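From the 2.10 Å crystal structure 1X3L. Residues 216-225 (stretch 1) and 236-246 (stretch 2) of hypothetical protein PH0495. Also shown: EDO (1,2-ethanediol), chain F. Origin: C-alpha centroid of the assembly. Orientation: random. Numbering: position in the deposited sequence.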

# COMPACT_ATOMS: atom_id res chain seq x y z
N THR A 216 -12.44 11.91 18.60
CA THR A 216 -12.53 13.25 19.14
C THR A 216 -11.42 13.57 20.12
O THR A 216 -10.60 12.71 20.46
CB THR A 216 -13.85 13.44 19.87
OG1 THR A 216 -13.91 12.51 20.96
CG2 THR A 216 -15.03 13.18 18.94
N PHE A 217 -11.40 14.82 20.59
CA PHE A 217 -10.42 15.26 21.57
C PHE A 217 -10.66 14.46 22.85
O PHE A 217 -9.72 14.10 23.56
CB PHE A 217 -10.57 16.76 21.87
CG PHE A 217 -10.00 17.65 20.80
CD1 PHE A 217 -8.63 17.70 20.59
CD2 PHE A 217 -10.83 18.43 20.01
CE1 PHE A 217 -8.08 18.52 19.61
CE2 PHE A 217 -10.29 19.26 19.02
CZ PHE A 217 -8.92 19.30 18.82
N GLU A 218 -11.92 14.18 23.13
CA GLU A 218 -12.29 13.42 24.31
C GLU A 218 -11.72 12.01 24.21
O GLU A 218 -11.22 11.46 25.19
CB GLU A 218 -13.81 13.38 24.45
CG GLU A 218 -14.32 12.78 25.74
CD GLU A 218 -15.77 13.14 26.01
OE1 GLU A 218 -16.06 14.36 26.13
OE2 GLU A 218 -16.61 12.23 26.09
N ASP A 219 -11.78 11.42 23.01
CA ASP A 219 -11.23 10.08 22.81
C ASP A 219 -9.72 10.12 23.04
O ASP A 219 -9.16 9.21 23.66
CB ASP A 219 -11.51 9.58 21.38
CG ASP A 219 -12.97 9.26 21.14
OD1 ASP A 219 -13.66 8.86 22.10
OD2 ASP A 219 -13.42 9.40 19.99
N ALA A 220 -9.07 11.17 22.55
CA ALA A 220 -7.63 11.31 22.71
C ALA A 220 -7.23 11.42 24.19
O ALA A 220 -6.25 10.82 24.61
CB ALA A 220 -7.14 12.53 21.95
N LYS A 221 -8.00 12.19 24.96
CA LYS A 221 -7.70 12.34 26.38
C LYS A 221 -7.90 11.02 27.12
O LYS A 221 -7.06 10.60 27.91
CB LYS A 221 -8.58 13.43 27.00
CG LYS A 221 -8.20 13.76 28.45
CD LYS A 221 -9.03 14.92 29.00
CE LYS A 221 -8.63 15.25 30.43
NZ LYS A 221 -9.47 16.34 31.01
N ARG A 222 -9.03 10.37 26.85
CA ARG A 222 -9.34 9.08 27.48
C ARG A 222 -8.18 8.12 27.27
O ARG A 222 -7.76 7.43 28.20
CB ARG A 222 -10.60 8.47 26.85
CG ARG A 222 -11.89 9.20 27.18
CD ARG A 222 -13.00 8.74 26.24
NE ARG A 222 -14.31 9.28 26.62
CZ ARG A 222 -15.39 9.20 25.86
NH1 ARG A 222 -15.32 8.62 24.67
NH2 ARG A 222 -16.54 9.69 26.28
N ILE A 223 -7.68 8.08 26.04
CA ILE A 223 -6.57 7.21 25.68
C ILE A 223 -5.30 7.51 26.45
O ILE A 223 -4.66 6.59 26.98
CB ILE A 223 -6.27 7.31 24.16
CG1 ILE A 223 -7.40 6.64 23.36
CG2 ILE A 223 -4.93 6.68 23.84
CD1 ILE A 223 -7.29 6.81 21.86
N LEU A 224 -4.91 8.78 26.52
CA LEU A 224 -3.70 9.16 27.24
C LEU A 224 -3.82 8.81 28.72
O LEU A 224 -2.85 8.39 29.34
CB LEU A 224 -3.42 10.65 27.08
CG LEU A 224 -2.97 11.09 25.68
CD1 LEU A 224 -2.71 12.58 25.66
CD2 LEU A 224 -1.72 10.33 25.29
N GLU A 225 -5.02 8.97 29.27
CA GLU A 225 -5.25 8.66 30.68
C GLU A 225 -5.28 7.15 30.89
O GLU A 225 -4.67 6.64 31.83
CB GLU A 225 -6.58 9.28 31.14
CG GLU A 225 -6.57 10.80 31.20
CD GLU A 225 -7.90 11.38 31.66
OE1 GLU A 225 -8.92 11.13 30.99
OE2 GLU A 225 -7.92 12.07 32.70
N SER A 236 2.37 21.11 26.48
CA SER A 236 1.79 21.61 25.24
C SER A 236 0.75 20.67 24.65
O SER A 236 -0.20 21.11 24.01
CB SER A 236 2.90 21.86 24.21
OG SER A 236 3.50 20.64 23.80
N VAL A 237 0.94 19.37 24.85
CA VAL A 237 -0.01 18.39 24.33
C VAL A 237 -1.29 18.43 25.15
O VAL A 237 -2.39 18.47 24.59
CB VAL A 237 0.58 16.96 24.35
CG1 VAL A 237 -0.50 15.94 24.00
CG2 VAL A 237 1.71 16.86 23.34
N ARG A 238 -1.17 18.43 26.48
CA ARG A 238 -2.35 18.49 27.32
C ARG A 238 -3.10 19.79 27.05
O ARG A 238 -4.33 19.81 26.97
CB ARG A 238 -1.98 18.43 28.81
CG ARG A 238 -1.80 17.03 29.36
CD ARG A 238 -1.78 17.06 30.89
NE ARG A 238 -0.71 17.91 31.40
CZ ARG A 238 0.58 17.62 31.29
NH1 ARG A 238 0.97 16.50 30.69
NH2 ARG A 238 1.49 18.46 31.77
N LEU A 239 -2.36 20.89 26.91
CA LEU A 239 -2.98 22.19 26.67
C LEU A 239 -3.76 22.24 25.36
O LEU A 239 -4.87 22.75 25.32
CB LEU A 239 -1.92 23.30 26.69
CG LEU A 239 -2.48 24.72 26.48
CD1 LEU A 239 -3.46 25.06 27.59
CD2 LEU A 239 -1.33 25.72 26.45
N HIS A 240 -3.17 21.73 24.28
CA HIS A 240 -3.87 21.76 23.01
C HIS A 240 -5.14 20.93 23.06
O HIS A 240 -6.17 21.31 22.51
CB HIS A 240 -3.00 21.24 21.87
CG HIS A 240 -3.73 21.16 20.57
ND1 HIS A 240 -4.16 22.29 19.89
CD2 HIS A 240 -4.18 20.10 19.86
CE1 HIS A 240 -4.84 21.92 18.82
NE2 HIS A 240 -4.87 20.60 18.78
N ILE A 241 -5.06 19.79 23.74
CA ILE A 241 -6.21 18.91 23.85
C ILE A 241 -7.30 19.51 24.75
O ILE A 241 -8.48 19.39 24.45
CB ILE A 241 -5.79 17.51 24.37
CG1 ILE A 241 -5.01 16.78 23.26
CG2 ILE A 241 -7.01 16.70 24.80
CD1 ILE A 241 -4.41 15.46 23.67
N GLU A 242 -6.89 20.17 25.83
CA GLU A 242 -7.85 20.81 26.72
C GLU A 242 -8.56 21.92 25.94
O GLU A 242 -9.76 22.14 26.09
CB GLU A 242 -7.15 21.40 27.95
CG GLU A 242 -6.73 20.37 28.99
CD GLU A 242 -7.91 19.61 29.56
OE1 GLU A 242 -8.93 20.25 29.89
OE2 GLU A 242 -7.82 18.37 29.68
N ARG A 243 -7.80 22.63 25.11
CA ARG A 243 -8.37 23.70 24.30
C ARG A 243 -9.40 23.09 23.35
O ARG A 243 -10.45 23.68 23.10
CB ARG A 243 -7.29 24.42 23.49
CG ARG A 243 -6.29 25.22 24.32
CD ARG A 243 -5.51 26.16 23.42
NE ARG A 243 -6.39 27.16 22.82
CZ ARG A 243 -6.11 27.86 21.73
NH1 ARG A 243 -4.96 27.67 21.09
NH2 ARG A 243 -6.99 28.73 21.26
N GLY A 244 -9.09 21.91 22.82
CA GLY A 244 -10.01 21.24 21.92
C GLY A 244 -11.28 20.85 22.65
O GLY A 244 -12.38 20.93 22.11
N LEU A 245 -11.12 20.42 23.90
CA LEU A 245 -12.28 20.03 24.70
C LEU A 245 -13.15 21.25 24.98
O LEU A 245 -14.37 21.13 25.09
CB LEU A 245 -11.82 19.42 26.02
CG LEU A 245 -11.15 18.05 25.92
CD1 LEU A 245 -10.72 17.61 27.32
CD2 LEU A 245 -12.12 17.04 25.31
N ARG A 246 -12.53 22.42 25.08
CA ARG A 246 -13.28 23.64 25.34
C ARG A 246 -13.88 24.19 24.05
O ARG A 246 -14.69 25.12 24.07
CB ARG A 246 -12.38 24.70 25.99
CG ARG A 246 -12.03 24.42 27.44
CD ARG A 246 -11.43 25.66 28.11
NE ARG A 246 -10.02 25.87 27.77
CZ ARG A 246 -9.02 25.18 28.30
NH1 ARG A 246 -9.25 24.22 29.18
NH2 ARG A 246 -7.77 25.45 27.94
C1 EDO F . -7.21 15.75 34.30
O1 EDO F . -8.50 15.74 33.66
C2 EDO F . -6.50 17.07 34.01
O2 EDO F . -5.22 17.09 34.65

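Two helices, running at 140° to each other with axes 9.3 Å apart at their closest, pack through a small knobs-into-holes interface that is mostly apolar and carries one salt bridge between partly exposed residues.

The first rule is an aromatic knob matched to a glycine. Phe217, buried and pointing toward the other helix, sits in a hole formed by His240, Ile241, Gly244 and Leu245. Gly244 makes that hole deep enough: its CA lies 3.5 Å from Phe217 CD2 and nearly over the ring centroid, a CH-pi contact. A CB at this position would point toward the partner and fall 2.5 Å from Phe217 CG, a clash, so the ring occupies the space that glycine leaves free. At the ring's edge, Phe217 CE1 approaches His240 NE2 at 3.9 Å, and the two rings form an offset edge-to-face pair with planes at 73°. Leu245 CD2 closes the pocket, 3.8 Å from Phe217 CB.

The second rule is reciprocity. Ile241 is a knob in return, seated among Phe217, Ala220, Lys221 and Leu224. Its CA-to-CB bond points sideways, but the m, t rotamer carries Ile241 CD1 to 3.9 Å from Leu224 CD1. Ala220, with only a methyl to place, lines this hole without filling it; Ala220 CB stays 4.4 Å from Ile241 CD1.

Lys221 serves both the apolar packing and the salt bridge. Its fully extended chain (all t) lays Lys221 CD 3.6 Å from Leu245 CD1 and brings Lys221 NZ to Glu242 OE2 at 2.9 Å, a hydrogen-bonded salt bridge. Glu242 starts away from the partner but folds back through m, m to meet it. Lys221 NZ also donates to O1 of the ethanediol, at 2.9 Å. The long aliphatic chain thus covers apolar surface while its charge stays at a partly exposed site.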